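Local atomic coordinates of esterase LipW (PDB entry 3QH4), a protein that is a mycobacterial esterase of the alpha/beta hydrolase fold, probably cleaving carboxylic ester bonds in a narrow range of substrates. Residues A[71-76]-A[140-145]; A[89-94]-A[169-174]. All blocks are in the same frame, centred on the assembly; numbering follows the deposited sequence.

Contact 1 (A[71-76]-A[140-145])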
ATOM      1  N   ARG A  71      23.236  -5.806   5.631  1.00 24.70           N
ATOM      2  CA  ARG A  71      21.917  -6.271   6.062  1.00 24.31           C
ATOM      3  C   ARG A  71      20.881  -6.245   4.931  1.00 23.21           C
ATOM      4  O   ARG A  71      20.692  -5.230   4.222  1.00 22.23           O
ATOM      5  CB  ARG A  71      21.394  -5.465   7.250  1.00 25.18           C
ATOM      6  N   PRO A  72      20.197  -7.378   4.749  1.00 22.66           N
ATOM      7  CA  PRO A  72      19.237  -7.466   3.668  1.00 20.92           C
ATOM      8  C   PRO A  72      17.891  -6.772   3.930  1.00 19.36           C
ATOM      9  O   PRO A  72      17.537  -6.442   5.062  1.00 20.14           O
ATOM     10  CB  PRO A  72      19.021  -8.983   3.526  1.00 21.93           C
ATOM     11  CG  PRO A  72      19.235  -9.518   4.918  1.00 22.35           C
ATOM     12  CD  PRO A  72      20.357  -8.664   5.466  1.00 23.19           C
ATOM     13  N   VAL A  73      17.153  -6.564   2.849  1.00 16.58           N
ATOM     14  CA  VAL A  73      15.761  -6.194   2.937  1.00 13.19           C
ATOM     15  C   VAL A  73      15.018  -7.525   2.739  1.00 12.45           C
ATOM     16  O   VAL A  73      15.162  -8.126   1.687  1.00 11.90           O
ATOM     17  CB  VAL A  73      15.410  -5.190   1.805  1.00 12.81           C
ATOM     18  CG1 VAL A  73      13.892  -4.930   1.775  1.00 11.29           C
ATOM     19  CG2 VAL A  73      16.217  -3.871   1.990  1.00 11.37           C
ATOM     20  N   PRO A  74      14.273  -8.003   3.757  1.00 11.88           N
ATOM     21  CA  PRO A  74      13.485  -9.237   3.565  1.00 10.67           C
ATOM     22  C   PRO A  74      12.343  -8.998   2.587  1.00  9.54           C
ATOM     23  O   PRO A  74      11.841  -7.873   2.471  1.00  7.71           O
ATOM     24  CB  PRO A  74      12.912  -9.539   4.946  1.00 11.28           C
ATOM     25  CG  PRO A  74      13.801  -8.753   5.911  1.00 12.73           C
ATOM     26  CD  PRO A  74      14.174  -7.502   5.135  1.00 11.79           C
ATOM     27  N   VAL A  75      11.999 -10.050   1.864  1.00  8.04           N
ATOM     28  CA  VAL A  75      10.890 -10.021   0.922  1.00  7.40           C
ATOM     29  C   VAL A  75      10.071 -11.286   1.085  1.00  7.72           C
ATOM     30  O   VAL A  75      10.566 -12.314   1.580  1.00  8.68           O
ATOM     31  CB  VAL A  75      11.349  -9.865  -0.557  1.00  6.85           C
ATOM     32  CG1 VAL A  75      11.967  -8.462  -0.809  1.00  6.89           C
ATOM     33  CG2 VAL A  75      12.315 -11.001  -0.970  1.00  6.30           C
ATOM     34  N   ARG A  76       8.804 -11.199   0.699  1.00  7.39           N
ATOM     35  CA  ARG A  76       7.973 -12.396   0.567  1.00  7.31           C
ATOM     36  C   ARG A  76       7.541 -12.496  -0.886  1.00  8.14           C
ATOM     37  O   ARG A  76       7.005 -11.548  -1.454  1.00  7.22           O
ATOM     38  CB  ARG A  76       6.760 -12.347   1.500  1.00  7.32           C
ATOM     39  CG  ARG A  76       5.872 -13.614   1.382  1.00  6.61           C
ATOM     40  CD  ARG A  76       4.965 -13.771   2.595  1.00  7.43           C
ATOM     41  NE  ARG A  76       5.735 -13.993   3.825  1.00  8.59           N
ATOM     42  CZ  ARG A  76       5.253 -13.842   5.054  1.00  9.78           C
ATOM     43  NH1 ARG A  76       3.989 -13.452   5.259  1.00  8.94           N
ATOM     44  NH2 ARG A  76       6.057 -14.093   6.099  1.00 13.86           N
ATOM     45  N   ILE A 140      13.232   0.496  -3.547  1.00  6.39           N
ATOM     46  CA  ILE A 140      14.039   0.625  -4.773  1.00  7.18           C
ATOM     47  C   ILE A 140      14.999  -0.535  -4.893  1.00  7.77           C
ATOM     48  O   ILE A 140      15.165  -1.109  -5.973  1.00  8.36           O
ATOM     49  CB  ILE A 140      14.790   1.993  -4.809  1.00  6.70           C
ATOM     50  CG1 ILE A 140      13.762   3.110  -5.085  1.00  7.59           C
ATOM     51  CG2 ILE A 140      15.942   1.961  -5.851  1.00  7.67           C
ATOM     52  CD1 ILE A 140      14.254   4.563  -4.861  1.00  9.39           C
ATOM     53  N   GLU A 141      15.601  -0.895  -3.765  1.00  8.36           N
ATOM     54  CA  GLU A 141      16.530  -2.010  -3.715  1.00 10.37           C
ATOM     55  C   GLU A 141      15.831  -3.291  -4.171  1.00  9.95           C
ATOM     56  O   GLU A 141      16.392  -4.055  -4.987  1.00  8.96           O
ATOM     57  CB  GLU A 141      17.069  -2.157  -2.286  1.00 11.28           C
ATOM     58  CG  GLU A 141      18.149  -3.208  -2.122  1.00 18.93           C
ATOM     59  CD  GLU A 141      19.569  -2.695  -2.398  1.00 27.25           C
ATOM     60  OE1 GLU A 141      19.747  -1.595  -2.984  1.00 32.47           O
ATOM     61  OE2 GLU A 141      20.515  -3.417  -2.021  1.00 31.81           O
ATOM     62  N   VAL A 142      14.601  -3.507  -3.681  1.00  7.99           N
ATOM     63  CA  VAL A 142      13.861  -4.706  -4.056  1.00  7.55           C
ATOM     64  C   VAL A 142      13.487  -4.675  -5.525  1.00  7.74           C
ATOM     65  O   VAL A 142      13.684  -5.662  -6.229  1.00  9.29           O
ATOM     66  CB  VAL A 142      12.624  -4.961  -3.159  1.00  7.31           C
ATOM     67  CG1 VAL A 142      11.783  -6.162  -3.691  1.00  6.01           C
ATOM     68  CG2 VAL A 142      13.102  -5.235  -1.734  1.00  5.71           C
ATOM     69  N   LEU A 143      12.980  -3.545  -5.998  1.00  7.54           N
ATOM     70  CA  LEU A 143      12.605  -3.460  -7.414  1.00  8.09           C
ATOM     71  C   LEU A 143      13.812  -3.735  -8.343  1.00  9.13           C
ATOM     72  O   LEU A 143      13.680  -4.467  -9.325  1.00  9.57           O
ATOM     73  CB  LEU A 143      11.974  -2.105  -7.743  1.00  8.67           C
ATOM     74  CG  LEU A 143      11.464  -2.014  -9.200  1.00  9.62           C
ATOM     75  CD1 LEU A 143      10.162  -1.221  -9.170  1.00 13.07           C
ATOM     76  CD2 LEU A 143      12.502  -1.366 -10.086  1.00 15.06           C
ATOM     77  N   THR A 144      14.969  -3.150  -8.033  1.00  8.80           N
ATOM     78  CA  THR A 144      16.197  -3.383  -8.836  1.00 10.32           C
ATOM     79  C   THR A 144      16.577  -4.868  -8.855  1.00 10.72           C
ATOM     80  O   THR A 144      16.971  -5.414  -9.897  1.00 11.53           O
ATOM     81  CB  THR A 144      17.368  -2.505  -8.293  1.00 10.42           C
ATOM     82  OG1 THR A 144      16.992  -1.133  -8.415  1.00 12.79           O
ATOM     83  CG2 THR A 144      18.678  -2.746  -9.096  1.00 14.83           C
ATOM     84  N   TRP A 145      16.440  -5.512  -7.699  1.00 10.24           N
ATOM     85  CA  TRP A 145      16.769  -6.922  -7.530  1.00 11.48           C
ATOM     86  C   TRP A 145      15.806  -7.819  -8.314  1.00 11.47           C
ATOM     87  O   TRP A 145      16.230  -8.801  -8.947  1.00 12.43           O
ATOM     88  CB  TRP A 145      16.740  -7.233  -6.040  1.00 10.98           C
ATOM     89  CG  TRP A 145      16.938  -8.650  -5.635  1.00 13.43           C
ATOM     90  CD1 TRP A 145      18.137  -9.269  -5.369  1.00 13.88           C
ATOM     91  CD2 TRP A 145      15.914  -9.617  -5.351  1.00 14.89           C
ATOM     92  NE1 TRP A 145      17.918 -10.564  -4.962  1.00 14.24           N
ATOM     93  CE2 TRP A 145      16.571 -10.803  -4.925  1.00 15.99           C
ATOM     94  CE3 TRP A 145      14.509  -9.596  -5.391  1.00 13.38           C
ATOM     95  CZ2 TRP A 145      15.874 -11.956  -4.572  1.00 15.53           C
ATOM     96  CZ3 TRP A 145      13.825 -10.729  -5.039  1.00 14.50           C
ATOM     97  CH2 TRP A 145      14.499 -11.898  -4.625  1.00 14.02           C
TER
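Val73 and Val75 of strand 72-79 meet Val142 and Trp145 of helix 134-148 in an apolar helix-on-sheet contact near one side of the alpha/beta hydrolase sheet. Over these short segments the axes approach to 9.5 Å, a separation that leaves room for one layer of side chains, and the helix runs across the strand at 67° instead of along it. Val73 and Val75, two residues apart, both send their CB toward the helix, whereas Pro74 between them turns its own away.

Val142 is the residue that both valines share. Its CG2 lies 3.6 Å from Val73 CG1, the two side chains passing at a slant. The same methyl is 3.5 Å from Val75 CG1, and here the two valines reach toward each other tip to tip. Val142 CG1, placed opposite the backbone N by a chi1 of 174°, adds a second touch, 3.7 Å from Val75 CG1. With chi1 at -68°, Val75 CG1 stands anti to its carbonyl carbon and faces Val142, while CG2, between the backbone N and the carbonyl carbon, is the methyl nearer the tryptophan. Trp145 CZ3 lies 4.3 Å from Val75 CG2, a looser and oblique approach to the ring.

The surroundings extend this layer. Val142 also rests on Val120 and Val122 of strand 118-122, and Trp145 reaches Val65 of strand 59-66, so this part of the helix spans three neighbouring strands. Just beyond Val75, Arg76 forms salt bridges with Asp62 and Asp102.

No hydrogen bond joins the two segments, and all three residue pairs are carbon against carbon. The 191 Å² buried here therefore implies cohesion by the hydrophobic effect and by methyl-to-methyl fit, without directional bonds.

Contact 2 (A[89-94]-A[169-174])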
ATOM      1  N   VAL A  89       5.757  -5.409  -7.578  1.00  5.22           N
ATOM      2  CA  VAL A  89       6.504  -5.130  -6.347  1.00  4.73           C
ATOM      3  C   VAL A  89       5.544  -4.387  -5.438  1.00  5.03           C
ATOM      4  O   VAL A  89       5.042  -3.343  -5.832  1.00  4.89           O
ATOM      5  CB  VAL A  89       7.754  -4.270  -6.624  1.00  4.68           C
ATOM      6  CG1 VAL A  89       8.378  -3.783  -5.314  1.00  5.37           C
ATOM      7  CG2 VAL A  89       8.754  -5.092  -7.486  1.00  6.39           C
ATOM      8  N   TYR A  90       5.277  -4.945  -4.253  1.00  5.14           N
ATOM      9  CA  TYR A  90       4.217  -4.466  -3.350  1.00  4.86           C
ATOM     10  C   TYR A  90       4.779  -3.967  -2.022  1.00  4.97           C
ATOM     11  O   TYR A  90       5.700  -4.607  -1.465  1.00  5.28           O
ATOM     12  CB  TYR A  90       3.215  -5.608  -3.061  1.00  5.12           C
ATOM     13  CG  TYR A  90       2.100  -5.188  -2.143  1.00  4.69           C
ATOM     14  CD1 TYR A  90       0.890  -4.672  -2.681  1.00  5.44           C
ATOM     15  CD2 TYR A  90       2.227  -5.318  -0.750  1.00  3.15           C
ATOM     16  CE1 TYR A  90      -0.138  -4.286  -1.822  1.00  6.45           C
ATOM     17  CE2 TYR A  90       1.199  -4.930   0.121  1.00  3.10           C
ATOM     18  CZ  TYR A  90       0.036  -4.410  -0.426  1.00  5.75           C
ATOM     19  OH  TYR A  90      -0.978  -3.998   0.396  1.00  6.33           O
ATOM     20  N   CYS A  91       4.237  -2.848  -1.525  1.00  4.34           N
ATOM     21  CA  CYS A  91       4.605  -2.277  -0.204  1.00  4.21           C
ATOM     22  C   CYS A  91       3.371  -2.172   0.676  1.00  4.88           C
ATOM     23  O   CYS A  91       2.369  -1.586   0.265  1.00  5.18           O
ATOM     24  CB  CYS A  91       5.242  -0.882  -0.356  1.00  3.95           C
ATOM     25  SG  CYS A  91       6.832  -0.976  -1.133  1.00  6.30           S
ATOM     26  N   HIS A  92       3.453  -2.767   1.876  1.00  4.38           N
ATOM     27  CA  HIS A  92       2.311  -2.872   2.813  1.00  5.18           C
ATOM     28  C   HIS A  92       1.908  -1.557   3.524  1.00  4.69           C
ATOM     29  O   HIS A  92       2.642  -0.581   3.526  1.00  4.72           O
ATOM     30  CB  HIS A  92       2.619  -3.942   3.871  1.00  4.98           C
ATOM     31  CG  HIS A  92       3.744  -3.575   4.796  1.00  4.67           C
ATOM     32  ND1 HIS A  92       3.562  -2.743   5.879  1.00  5.48           N
ATOM     33  CD2 HIS A  92       5.052  -3.933   4.814  1.00  6.22           C
ATOM     34  CE1 HIS A  92       4.713  -2.583   6.513  1.00  5.83           C
ATOM     35  NE2 HIS A  92       5.630  -3.311   5.891  1.00  6.24           N
ATOM     36  N   ALA A  93       0.723  -1.579   4.118  1.00  5.41           N
ATOM     37  CA  ALA A  93       0.149  -0.474   4.890  1.00  4.29           C
ATOM     38  C   ALA A  93       0.768  -0.382   6.274  1.00  5.11           C
ATOM     39  O   ALA A  93       1.467  -1.314   6.716  1.00  5.72           O
ATOM     40  CB  ALA A  93      -1.369  -0.696   5.011  1.00  6.18           C
ATOM     41  N   GLY A  94       0.507   0.716   6.992  1.00  4.80           N
ATOM     42  CA  GLY A  94       1.044   0.774   8.349  1.00  4.66           C
ATOM     43  C   GLY A  94       1.545   2.153   8.703  1.00  5.62           C
ATOM     44  O   GLY A  94       2.244   2.294   9.684  1.00  6.34           O
ATOM     45  N   ALA A 169       1.457   2.508  -0.505  1.00  3.79           N
ATOM     46  CA  ALA A 169       1.157   3.074  -1.828  1.00  3.23           C
ATOM     47  C   ALA A 169       1.947   4.350  -2.089  1.00  3.53           C
ATOM     48  O   ALA A 169       2.278   4.628  -3.222  1.00  4.79           O
ATOM     49  CB  ALA A 169      -0.377   3.277  -2.011  1.00  2.78           C
ATOM     50  N   THR A 170       2.297   5.074  -1.029  1.00  3.99           N
ATOM     51  CA  THR A 170       3.171   6.260  -1.143  1.00  2.95           C
ATOM     52  C   THR A 170       4.503   5.819  -1.735  1.00  4.17           C
ATOM     53  O   THR A 170       5.031   6.455  -2.664  1.00  5.22           O
ATOM     54  CB  THR A 170       3.417   6.899   0.249  1.00  4.15           C
ATOM     55  OG1 THR A 170       2.177   6.959   0.983  1.00  3.02           O
ATOM     56  CG2 THR A 170       3.958   8.318   0.070  1.00  4.35           C
ATOM     57  N   LEU A 171       5.026   4.720  -1.202  1.00  2.98           N
ATOM     58  CA  LEU A 171       6.301   4.180  -1.689  1.00  3.92           C
ATOM     59  C   LEU A 171       6.143   3.668  -3.134  1.00  3.48           C
ATOM     60  O   LEU A 171       7.015   3.912  -3.968  1.00  4.49           O
ATOM     61  CB  LEU A 171       6.791   3.066  -0.786  1.00  4.19           C
ATOM     62  CG  LEU A 171       6.913   3.416   0.698  1.00  4.10           C
ATOM     63  CD1 LEU A 171       7.244   2.125   1.508  1.00  5.17           C
ATOM     64  CD2 LEU A 171       7.963   4.544   0.962  1.00  6.33           C
ATOM     65  N   ALA A 172       5.041   2.963  -3.433  1.00  3.03           N
ATOM     66  CA  ALA A 172       4.794   2.486  -4.783  1.00  4.53           C
ATOM     67  C   ALA A 172       4.749   3.646  -5.766  1.00  5.67           C
ATOM     68  O   ALA A 172       5.269   3.549  -6.865  1.00  6.66           O
ATOM     69  CB  ALA A 172       3.477   1.706  -4.847  1.00  4.10           C
ATOM     70  N   ALA A 173       4.126   4.757  -5.358  1.00  6.55           N
ATOM     71  CA  ALA A 173       4.058   5.937  -6.228  1.00  7.00           C
ATOM     72  C   ALA A 173       5.491   6.479  -6.477  1.00  8.62           C
ATOM     73  O   ALA A 173       5.814   7.002  -7.569  1.00  9.03           O
ATOM     74  CB  ALA A 173       3.189   7.004  -5.569  1.00  7.08           C
ATOM     75  N   GLY A 174       6.352   6.356  -5.471  1.00  8.48           N
ATOM     76  CA  GLY A 174       7.763   6.753  -5.652  1.00  8.61           C
ATOM     77  C   GLY A 174       8.485   5.893  -6.675  1.00  8.50           C
ATOM     78  O   GLY A 174       9.234   6.398  -7.523  1.00  8.94           O
TER
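Asp104 OD2 is gripped by two groups of segment 89-94, Tyr90 OH and Ala93 N, just where strand 85-91 gives way to a loop. In the alpha/beta hydrolase fold that loop, starting His92-Ala93-Gly94, corresponds in position to the His-Gly-Gly oxyanion-hole motif of hormone-sensitive-lipase relatives, with Ala93 in place of the first glycine, and probably has the same role. Within the loop, His92 ND1 donates to Ala93 O at 2.7 Å, tying the imidazole to the next residue's carbonyl; the N-H...O angle of 166° shows a nearly straight bond, with the acceptor close to the imidazole plane. Tyr124 stacks on the same ring.

Across the contact, Cys91 of the strand faces Leu171 of helix 167-181, the helix that follows the probable nucleophile elbow around Ser166. The cysteine side chain also touches that elbow. Thr170 OG1, beside Leu171, bonds to Val196 O. Ala169 turns its methyl away from the strand, and the backbones come near instead: Cys91 O is 4.3 Å from Ala169 N, with no hydrogen bond between them. The remaining contact is apolar and not tight. Cys91 SG, set anti to its carbonyl carbon (chi1 -68°), lies 4.1 Å from both CB and CD1 of Leu171.

Overall arrangement
Both contacts place a helix against the same sheet, on the same face: Ile140 and Leu143 of helix 134-148 touch Leu175 of helix 167-181. The centre of contact 1 lies about 16 Å from the chain centre, and the contact is only partly buried; that of contact 2 lies about 4 Å from it, and the contact is wholly buried. The two centres are about 13 Å apart, yet the contacts meet directly where Leu143 CA comes within 4.2 Å of Val89 CG2. Strands 72-79 and 85-91, consecutive in the chain, are separated in the sheet by strand 118-122. Contact 1 is valine and tryptophan packing toward the sheet margin, whereas contact 2 pairs a sulfur-leucine touch with a polar loop beside the probable catalytic centre.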